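Local coordinates for Pro-Pro endopeptidase (Paenibacillus alvei, PDB 6FPC), which cleaves peptide bonds between two proline residues as a secreted zinc-dependent endopeptidase, acting on a cell surface protein and so possibly regulating bacterial adhesion, at residues K9-P14 against V46-T51; S21-M26 against V92-S97; A54-P59 against T78-P83. One frame throughout, in Å; residues are numbered along the deposited sequence.

Interaction 1: residues K9-P14 against V46-T51; sequences KLVVLP and VKIKLT
P14 and L50 meet where the puckered proline ring sets CD 3.2 Å from L50 O, with CG nearly as close. The flat groups of the contact are the peptide units of a parallel β pair, strands 11-12 and 47-51, at one margin of the mixed sheet that belongs to this M34 metallopeptidase fold. The pair illustrates how a chain can pass from a helix straight into a sheet. L10 O, on the last residue of helix 7-10, accepts I48 N at 2.9 Å; V11 then leaves helical geometry, V12 N donates to I48 O at 2.8 Å, and L50 N closes the series on V12 O at 3.2 Å.

On one face of the sheet V11 and I48 are neighbours, and helix 20-30 covers them through L30. V11 CG1, anti to its backbone N (chi1 173°), touches L50 CD1 at 3.8 Å, while L13 lies beside L50, both side chains pointing the same way. L10, whose side chain also reaches L38 and Y42 of helix 35-43, crosses I48 with CD2 3.7 Å from I48 CD1. V12 and K49 occupy the opposite face. There V12 CG2 rests on the aliphatic part of K47, 3.7 Å from K47 CD, in a lysine chain bent at chi2 and chi4. K49 instead runs extended beyond CG to a salt bridge between its NZ and E60. Where the strands part, a single water donates to V12 O and also to L50 O, 2.7 Å away.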
loop_
_atom_site.group_PDB
_atom_site.type_symbol
_atom_site.label_atom_id
_atom_site.label_comp_id
_atom_site.label_asym_id
_atom_site.label_seq_id
_atom_site.Cartn_x
_atom_site.Cartn_y
_atom_site.Cartn_z
ATOM N N LYS A 9 -8.621 -5.854 15.485
ATOM C CA LYS A 9 -7.669 -5.171 16.364
ATOM C C LYS A 9 -6.585 -4.398 15.581
ATOM O O LYS A 9 -6.134 -3.353 16.052
ATOM C CB LYS A 9 -7.062 -6.103 17.422
ATOM C CG LYS A 9 -6.306 -7.303 16.895
ATOM C CD LYS A 9 -5.838 -8.163 18.061
ATOM C CE LYS A 9 -4.894 -9.222 17.575
ATOM N NZ LYS A 9 -4.545 -10.193 18.643
ATOM N N LEU A 10 -6.193 -4.896 14.390
ATOM C CA LEU A 10 -5.185 -4.285 13.514
ATOM C C LEU A 10 -5.712 -2.999 12.842
ATOM O O LEU A 10 -4.968 -2.013 12.723
ATOM C CB LEU A 10 -4.716 -5.311 12.461
ATOM C CG LEU A 10 -3.629 -4.908 11.454
ATOM C CD1 LEU A 10 -2.267 -4.729 12.126
ATOM C CD2 LEU A 10 -3.460 -5.965 10.388
ATOM N N VAL A 11 -6.988 -3.018 12.391
ATOM C CA VAL A 11 -7.606 -1.852 11.750
ATOM C C VAL A 11 -8.185 -0.947 12.822
ATOM O O VAL A 11 -9.022 -1.392 13.607
ATOM C CB VAL A 11 -8.647 -2.216 10.652
ATOM C CG1 VAL A 11 -9.389 -0.968 10.139
ATOM C CG2 VAL A 11 -7.976 -2.958 9.502
ATOM N N VAL A 12 -7.714 0.301 12.877
ATOM C CA VAL A 12 -8.204 1.274 13.847
ATOM C C VAL A 12 -9.100 2.290 13.115
ATOM O O VAL A 12 -8.625 3.021 12.251
ATOM C CB VAL A 12 -7.065 1.923 14.684
ATOM C CG1 VAL A 12 -7.621 2.948 15.677
ATOM C CG2 VAL A 12 -6.263 0.852 15.435
ATOM N N LEU A 13 -10.399 2.272 13.423
ATOM C CA LEU A 13 -11.385 3.173 12.818
ATOM C C LEU A 13 -11.409 4.481 13.622
ATOM O O LEU A 13 -10.987 4.459 14.784
ATOM C CB LEU A 13 -12.788 2.506 12.761
ATOM C CG LEU A 13 -12.899 1.223 11.907
ATOM C CD1 LEU A 13 -14.256 0.628 11.995
ATOM C CD2 LEU A 13 -12.545 1.471 10.441
ATOM N N PRO A 14 -11.847 5.634 13.047
ATOM C CA PRO A 14 -11.826 6.890 13.825
ATOM C C PRO A 14 -12.751 6.876 15.042
ATOM O O PRO A 14 -13.839 6.285 14.996
ATOM C CB PRO A 14 -12.270 7.951 12.809
ATOM C CG PRO A 14 -12.030 7.339 11.468
ATOM C CD PRO A 14 -12.312 5.877 11.662
ATOM N N VAL A 46 2.220 -2.538 14.348
ATOM C CA VAL A 46 1.627 -1.864 13.189
ATOM C C VAL A 46 0.140 -1.724 13.441
ATOM O O VAL A 46 -0.477 -2.637 13.981
ATOM C CB VAL A 46 1.906 -2.560 11.812
ATOM C CG1 VAL A 46 1.106 -1.906 10.668
ATOM C CG2 VAL A 46 3.392 -2.520 11.471
ATOM N N LYS A 47 -0.411 -0.571 13.074
ATOM C CA LYS A 47 -1.842 -0.304 13.089
ATOM C C LYS A 47 -2.213 0.227 11.714
ATOM O O LYS A 47 -1.445 0.974 11.111
ATOM C CB LYS A 47 -2.264 0.680 14.210
ATOM C CG LYS A 47 -2.242 0.087 15.641
ATOM C CD LYS A 47 -3.162 -1.133 15.853
ATOM C CE LYS A 47 -3.388 -1.469 17.324
ATOM N NZ LYS A 47 -2.109 -1.660 18.075
ATOM N N ILE A 48 -3.337 -0.224 11.185
ATOM C CA ILE A 48 -3.859 0.270 9.909
ATOM C C ILE A 48 -4.979 1.224 10.290
ATOM O O ILE A 48 -6.067 0.797 10.688
ATOM C CB ILE A 48 -4.333 -0.832 8.932
ATOM C CG1 ILE A 48 -3.211 -1.818 8.582
ATOM C CG2 ILE A 48 -4.981 -0.200 7.669
ATOM C CD1 ILE A 48 -3.735 -3.134 7.993
ATOM N N LYS A 49 -4.693 2.520 10.209
ATOM C CA LYS A 49 -5.661 3.544 10.581
ATOM C C LYS A 49 -6.396 4.088 9.358
ATOM O O LYS A 49 -5.771 4.664 8.464
ATOM C CB LYS A 49 -4.974 4.677 11.368
ATOM C CG LYS A 49 -4.468 4.218 12.729
ATOM C CD LYS A 49 -3.951 5.355 13.577
ATOM C CE LYS A 49 -3.374 4.833 14.878
ATOM N NZ LYS A 49 -2.823 5.927 15.707
ATOM N N LEU A 50 -7.720 3.888 9.319
ATOM C CA LEU A 50 -8.559 4.412 8.236
ATOM C C LEU A 50 -9.072 5.730 8.769
ATOM O O LEU A 50 -9.648 5.775 9.858
ATOM C CB LEU A 50 -9.708 3.443 7.901
ATOM C CG LEU A 50 -9.317 1.992 7.582
ATOM C CD1 LEU A 50 -10.530 1.175 7.241
ATOM C CD2 LEU A 50 -8.218 1.901 6.502
ATOM N N THR A 51 -8.758 6.819 8.071
ATOM C CA THR A 51 -9.063 8.164 8.553
ATOM C C THR A 51 -10.203 8.825 7.810
ATOM O O THR A 51 -10.317 8.673 6.599
ATOM C CB THR A 51 -7.779 9.029 8.526
ATOM O OG1 THR A 51 -7.437 9.370 7.173
ATOM C CG2 THR A 51 -6.577 8.324 9.179
HETATM O O HOH W 1 -8.343 5.775 12.240
#

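Interaction 2: residues S21-M26 against V92-S97; sequences SEAAAM and VRIGYS
M26 and E22 of helix 20-30 settle onto the end of strand 89-93 and the type II β turn from R93 to Y96 that follows it, a helix-on-sheet packing in which the turn supplies part of the docking surface. The apolar contacts centre on M26. Its chain bends at chi3 (82°), and the terminal CE presses against V92 CG1 at 3.5 Å, tighter than usual van der Waals contact. Beside it, A23 CB approaches I94 CD1, and I94 CG2 lies 3.7 Å from E22 CB.

Backbone atoms of the turn meet side chains as well. M26 SD sits 3.6 Å from I94 CA, and E22 CG, anti to its own backbone N, lies 3.5 Å from G95 N. G95 adopts a positive phi (98°), for which glycine suits the third position of a type II turn.

Polar groups contribute no hydrogen bond between the two segments. S97 OG bonds instead to E109 of helix 108-121, the helix carrying the zinc ligands H111 and H115, and V92 packs on that helix too, through L108 and E109. The methionine thus fills the angle between strand, turn and active-site helix, with M26 CG 3.5 Å from S97 OG.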
loop_
_atom_site.group_PDB
_atom_site.type_symbol
_atom_site.label_atom_id
_atom_site.label_comp_id
_atom_site.label_asym_id
_atom_site.label_seq_id
_atom_site.Cartn_x
_atom_site.Cartn_y
_atom_site.Cartn_z
ATOM N N SER A 21 -20.081 2.661 5.704
ATOM C CA SER A 21 -20.052 1.677 4.628
ATOM C C SER A 21 -18.741 1.671 3.858
ATOM O O SER A 21 -18.295 0.594 3.470
ATOM C CB SER A 21 -21.258 1.817 3.709
ATOM O OG SER A 21 -21.194 3.017 2.965
ATOM N N GLU A 22 -18.109 2.841 3.661
ATOM C CA GLU A 22 -16.819 2.904 2.965
ATOM C C GLU A 22 -15.695 2.302 3.804
ATOM O O GLU A 22 -14.851 1.589 3.260
ATOM C CB GLU A 22 -16.473 4.324 2.526
ATOM C CG GLU A 22 -15.346 4.385 1.497
ATOM C CD GLU A 22 -15.463 3.476 0.281
ATOM O OE1 GLU A 22 -16.595 3.271 -0.214
ATOM O OE2 GLU A 22 -14.415 2.965 -0.178
ATOM N N ALA A 23 -15.713 2.552 5.124
ATOM C CA ALA A 23 -14.711 2.004 6.061
ATOM C C ALA A 23 -14.848 0.482 6.119
ATOM O O ALA A 23 -13.837 -0.204 6.061
ATOM C CB ALA A 23 -14.866 2.615 7.438
ATOM N N ALA A 24 -16.080 -0.041 6.105
ATOM C CA ALA A 24 -16.341 -1.487 6.076
ATOM C C ALA A 24 -15.835 -2.111 4.766
ATOM O O ALA A 24 -15.200 -3.163 4.806
ATOM C CB ALA A 24 -17.828 -1.767 6.252
ATOM N N ALA A 25 -16.052 -1.434 3.620
ATOM C CA ALA A 25 -15.605 -1.902 2.304
ATOM C C ALA A 25 -14.063 -1.989 2.239
ATOM O O ALA A 25 -13.523 -2.964 1.710
ATOM C CB ALA A 25 -16.127 -0.973 1.212
ATOM N N MET A 26 -13.372 -1.004 2.825
ATOM C CA MET A 26 -11.900 -0.983 2.874
ATOM C C MET A 26 -11.413 -2.127 3.755
ATOM O O MET A 26 -10.465 -2.832 3.384
ATOM C CB MET A 26 -11.375 0.357 3.429
ATOM C CG MET A 26 -11.727 1.552 2.568
ATOM S SD MET A 26 -11.360 3.106 3.409
ATOM C CE MET A 26 -9.607 3.211 3.069
ATOM N N VAL A 92 -4.648 5.509 5.875
ATOM C CA VAL A 92 -5.334 5.574 4.565
ATOM C C VAL A 92 -6.659 6.339 4.722
ATOM O O VAL A 92 -7.475 6.002 5.573
ATOM C CB VAL A 92 -5.561 4.141 3.972
ATOM C CG1 VAL A 92 -6.303 4.194 2.626
ATOM C CG2 VAL A 92 -4.247 3.380 3.804
ATOM N N ARG A 93 -6.886 7.341 3.885
ATOM C CA ARG A 93 -8.096 8.138 3.960
ATOM C C ARG A 93 -9.309 7.374 3.395
ATOM O O ARG A 93 -9.259 6.854 2.275
ATOM C CB ARG A 93 -7.884 9.480 3.233
ATOM C CG ARG A 93 -8.935 10.475 3.604
ATOM C CD ARG A 93 -8.725 11.839 3.013
ATOM N NE ARG A 93 -9.834 12.695 3.440
ATOM C CZ ARG A 93 -9.835 14.022 3.372
ATOM N NH1 ARG A 93 -8.785 14.669 2.888
ATOM N NH2 ARG A 93 -10.886 14.711 3.796
ATOM N N ILE A 94 -10.397 7.341 4.173
ATOM C CA ILE A 94 -11.665 6.676 3.833
ATOM C C ILE A 94 -12.259 7.320 2.593
ATOM O O ILE A 94 -12.488 8.529 2.608
ATOM C CB ILE A 94 -12.668 6.725 5.029
ATOM C CG1 ILE A 94 -12.142 5.908 6.228
ATOM C CG2 ILE A 94 -14.059 6.240 4.594
ATOM C CD1 ILE A 94 -12.769 6.243 7.554
ATOM N N GLY A 95 -12.539 6.509 1.565
ATOM C CA GLY A 95 -13.107 6.969 0.291
ATOM C C GLY A 95 -12.093 7.186 -0.814
ATOM O O GLY A 95 -12.464 7.471 -1.965
ATOM N N TYR A 96 -10.807 7.034 -0.492
ATOM C CA TYR A 96 -9.722 7.300 -1.446
ATOM C C TYR A 96 -9.029 6.052 -1.977
ATOM O O TYR A 96 -7.920 6.159 -2.508
ATOM C CB TYR A 96 -8.711 8.266 -0.812
ATOM C CG TYR A 96 -9.223 9.678 -0.632
ATOM C CD1 TYR A 96 -10.293 9.952 0.220
ATOM C CD2 TYR A 96 -8.608 10.744 -1.267
ATOM C CE1 TYR A 96 -10.787 11.246 0.367
ATOM C CE2 TYR A 96 -9.071 12.048 -1.100
ATOM C CZ TYR A 96 -10.152 12.296 -0.271
ATOM O OH TYR A 96 -10.598 13.587 -0.089
ATOM N N SER A 97 -9.672 4.875 -1.840
ATOM C CA SER A 97 -9.077 3.593 -2.256
ATOM C C SER A 97 -8.741 3.499 -3.748
ATOM O O SER A 97 -7.668 3.010 -4.095
ATOM C CB SER A 97 -9.993 2.426 -1.891
ATOM O OG SER A 97 -10.209 2.372 -0.494
#

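Interaction 3: residues A54-P59 against T78-P83; sequences AITNEP and TWDDVP
T56 and D80 bring two short 3-10 segments, 55-57 and 79-81, together within the long connection between strands 47-51 and 84-86, their CA atoms 5.6 Å apart. I55 directs its side chain at the backbone of the partner: CG1, held between the backbone N and the carbonyl carbon (chi1 67°), lies 3.4 Å from V82 O, and CG2 is 3.5 Å from P83 O. T56 presents its methyl, CG2 lying 4.0 Å from W79 CB, and its side chain crosses that of D80 at about a right angle.

Water completes the polar side. One molecule accepts from I55 N and donates to both D80 O and V82 O, the latter at 2.6 Å; a second joins T56 OG1 to D80 OD1, to which it donates at 2.7 Å. The other oxygen, D80 OD2, takes T78 OG1 at 2.7 Å on its anti side and also G66 N. T78 N in turn donates to D81 OD2, meeting it from above the carboxylate plane.

The loops are thus matched by apolar branches laid against carbonyls and by bridging waters, and the several donors around D80 would be expected to favour its charged form.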
loop_
_atom_site.group_PDB
_atom_site.type_symbol
_atom_site.label_atom_id
_atom_site.label_comp_id
_atom_site.label_asym_id
_atom_site.label_seq_id
_atom_site.Cartn_x
_atom_site.Cartn_y
_atom_site.Cartn_z
ATOM N N ALA A 54 -7.949 14.263 6.344
ATOM C CA ALA A 54 -6.577 14.155 5.835
ATOM C C ALA A 54 -5.771 13.343 6.826
ATOM O O ALA A 54 -5.987 13.446 8.048
ATOM C CB ALA A 54 -5.959 15.534 5.666
ATOM N N ILE A 55 -4.876 12.485 6.302
ATOM C CA ILE A 55 -4.034 11.614 7.132
ATOM C C ILE A 55 -3.217 12.411 8.148
ATOM O O ILE A 55 -2.957 11.908 9.247
ATOM C CB ILE A 55 -3.151 10.639 6.302
ATOM C CG1 ILE A 55 -2.065 11.377 5.485
ATOM C CG2 ILE A 55 -4.032 9.746 5.433
ATOM C CD1 ILE A 55 -1.024 10.417 4.810
ATOM N N THR A 56 -2.885 13.673 7.809
ATOM C CA THR A 56 -2.107 14.557 8.658
ATOM C C THR A 56 -2.921 15.005 9.884
ATOM O O THR A 56 -2.311 15.485 10.817
ATOM C CB THR A 56 -1.470 15.711 7.883
ATOM O OG1 THR A 56 -2.450 16.358 7.067
ATOM C CG2 THR A 56 -0.230 15.263 7.032
ATOM N N ASN A 57 -4.267 14.775 9.917
ATOM C CA ASN A 57 -5.103 15.082 11.089
ATOM C C ASN A 57 -4.841 14.073 12.195
ATOM O O ASN A 57 -5.201 14.350 13.339
ATOM C CB ASN A 57 -6.609 15.129 10.756
ATOM C CG ASN A 57 -7.056 16.299 9.913
ATOM O OD1 ASN A 57 -6.365 17.315 9.764
ATOM N ND2 ASN A 57 -8.249 16.179 9.354
ATOM N N GLU A 58 -4.213 12.910 11.873
ATOM C CA GLU A 58 -3.864 11.912 12.887
ATOM C C GLU A 58 -2.746 12.484 13.746
ATOM O O GLU A 58 -1.761 12.973 13.172
ATOM C CB GLU A 58 -3.402 10.578 12.277
ATOM C CG GLU A 58 -4.521 9.735 11.703
ATOM C CD GLU A 58 -5.614 9.370 12.688
ATOM O OE1 GLU A 58 -5.289 8.824 13.769
ATOM O OE2 GLU A 58 -6.797 9.645 12.383
ATOM N N PRO A 59 -2.894 12.453 15.096
ATOM C CA PRO A 59 -1.867 13.042 15.981
ATOM C C PRO A 59 -0.422 12.678 15.651
ATOM O O PRO A 59 0.445 13.560 15.609
ATOM C CB PRO A 59 -2.282 12.546 17.375
ATOM C CG PRO A 59 -3.775 12.468 17.293
ATOM C CD PRO A 59 -4.044 11.954 15.887
ATOM N N THR A 78 1.622 19.337 -0.478
ATOM C CA THR A 78 2.163 19.069 0.871
ATOM C C THR A 78 1.636 17.693 1.268
ATOM O O THR A 78 0.706 17.208 0.626
ATOM C CB THR A 78 1.812 20.158 1.899
ATOM O OG1 THR A 78 0.392 20.251 2.001
ATOM C CG2 THR A 78 2.432 21.532 1.571
ATOM N N TRP A 79 2.146 17.111 2.371
ATOM C CA TRP A 79 1.680 15.824 2.905
ATOM C C TRP A 79 0.158 15.823 3.236
ATOM O O TRP A 79 -0.493 14.780 3.224
ATOM C CB TRP A 79 2.505 15.430 4.121
ATOM C CG TRP A 79 3.834 14.826 3.775
ATOM C CD1 TRP A 79 5.046 15.442 3.811
ATOM C CD2 TRP A 79 4.075 13.496 3.277
ATOM N NE1 TRP A 79 6.033 14.579 3.393
ATOM C CE2 TRP A 79 5.462 13.388 3.024
ATOM C CE3 TRP A 79 3.237 12.418 2.935
ATOM C CZ2 TRP A 79 6.049 12.212 2.520
ATOM C CZ3 TRP A 79 3.815 11.238 2.476
ATOM C CH2 TRP A 79 5.200 11.171 2.194
ATOM N N ASP A 80 -0.397 16.999 3.490
ATOM C CA ASP A 80 -1.831 17.199 3.759
ATOM C C ASP A 80 -2.678 16.669 2.594
ATOM O O ASP A 80 -3.795 16.234 2.812
ATOM C CB ASP A 80 -2.119 18.696 3.930
ATOM C CG ASP A 80 -1.210 19.354 4.941
ATOM O OD1 ASP A 80 -1.611 19.455 6.109
ATOM O OD2 ASP A 80 -0.081 19.747 4.562
ATOM N N ASP A 81 -2.142 16.703 1.369
ATOM C CA ASP A 81 -2.825 16.261 0.128
ATOM C C ASP A 81 -2.673 14.779 -0.162
ATOM O O ASP A 81 -3.296 14.287 -1.104
ATOM C CB ASP A 81 -2.213 16.983 -1.071
ATOM C CG ASP A 81 -2.302 18.492 -1.001
ATOM O OD1 ASP A 81 -3.358 19.007 -0.556
ATOM O OD2 ASP A 81 -1.307 19.159 -1.367
ATOM N N VAL A 82 -1.767 14.103 0.549
ATOM C CA VAL A 82 -1.421 12.709 0.283
ATOM C C VAL A 82 -2.459 11.772 0.963
ATOM O O VAL A 82 -2.628 11.847 2.173
ATOM C CB VAL A 82 0.049 12.390 0.677
ATOM C CG1 VAL A 82 0.369 10.910 0.445
ATOM C CG2 VAL A 82 1.042 13.276 -0.096
ATOM N N PRO A 83 -3.146 10.893 0.195
ATOM C CA PRO A 83 -4.238 10.098 0.786
ATOM C C PRO A 83 -3.820 8.869 1.603
ATOM O O PRO A 83 -4.654 8.287 2.291
ATOM C CB PRO A 83 -5.082 9.704 -0.436
ATOM C CG PRO A 83 -4.058 9.598 -1.570
ATOM C CD PRO A 83 -3.078 10.723 -1.277
HETATM O O HOH W 2 -4.464 13.248 3.403
HETATM O O HOH W 3 -4.015 18.841 7.220
#

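Overall arrangement
Interactions 1 and 2 hold the same sheet, whose strands 47-51 and 89-93 are neighbours: T51 probably bonds through O to I94 N and through N to V92 O. Interaction 1 is the strand pairing itself, dominated by backbone bonds and partly buried; interaction 2 is the buried one, where a helix packs on strand and turn through apolar and sulfur contacts without direct hydrogen bonds. Interaction 3 lies farther out, nested along the chain inside the loop that interaction 2 closes, and relies on waters. It joins interaction 2 through a probable R93 N to P83 O bond, while E58 packs on K49 and T51 of interaction 1. Strand 84-86 ends where residues 86-89, crucial for substrate specificity, begin.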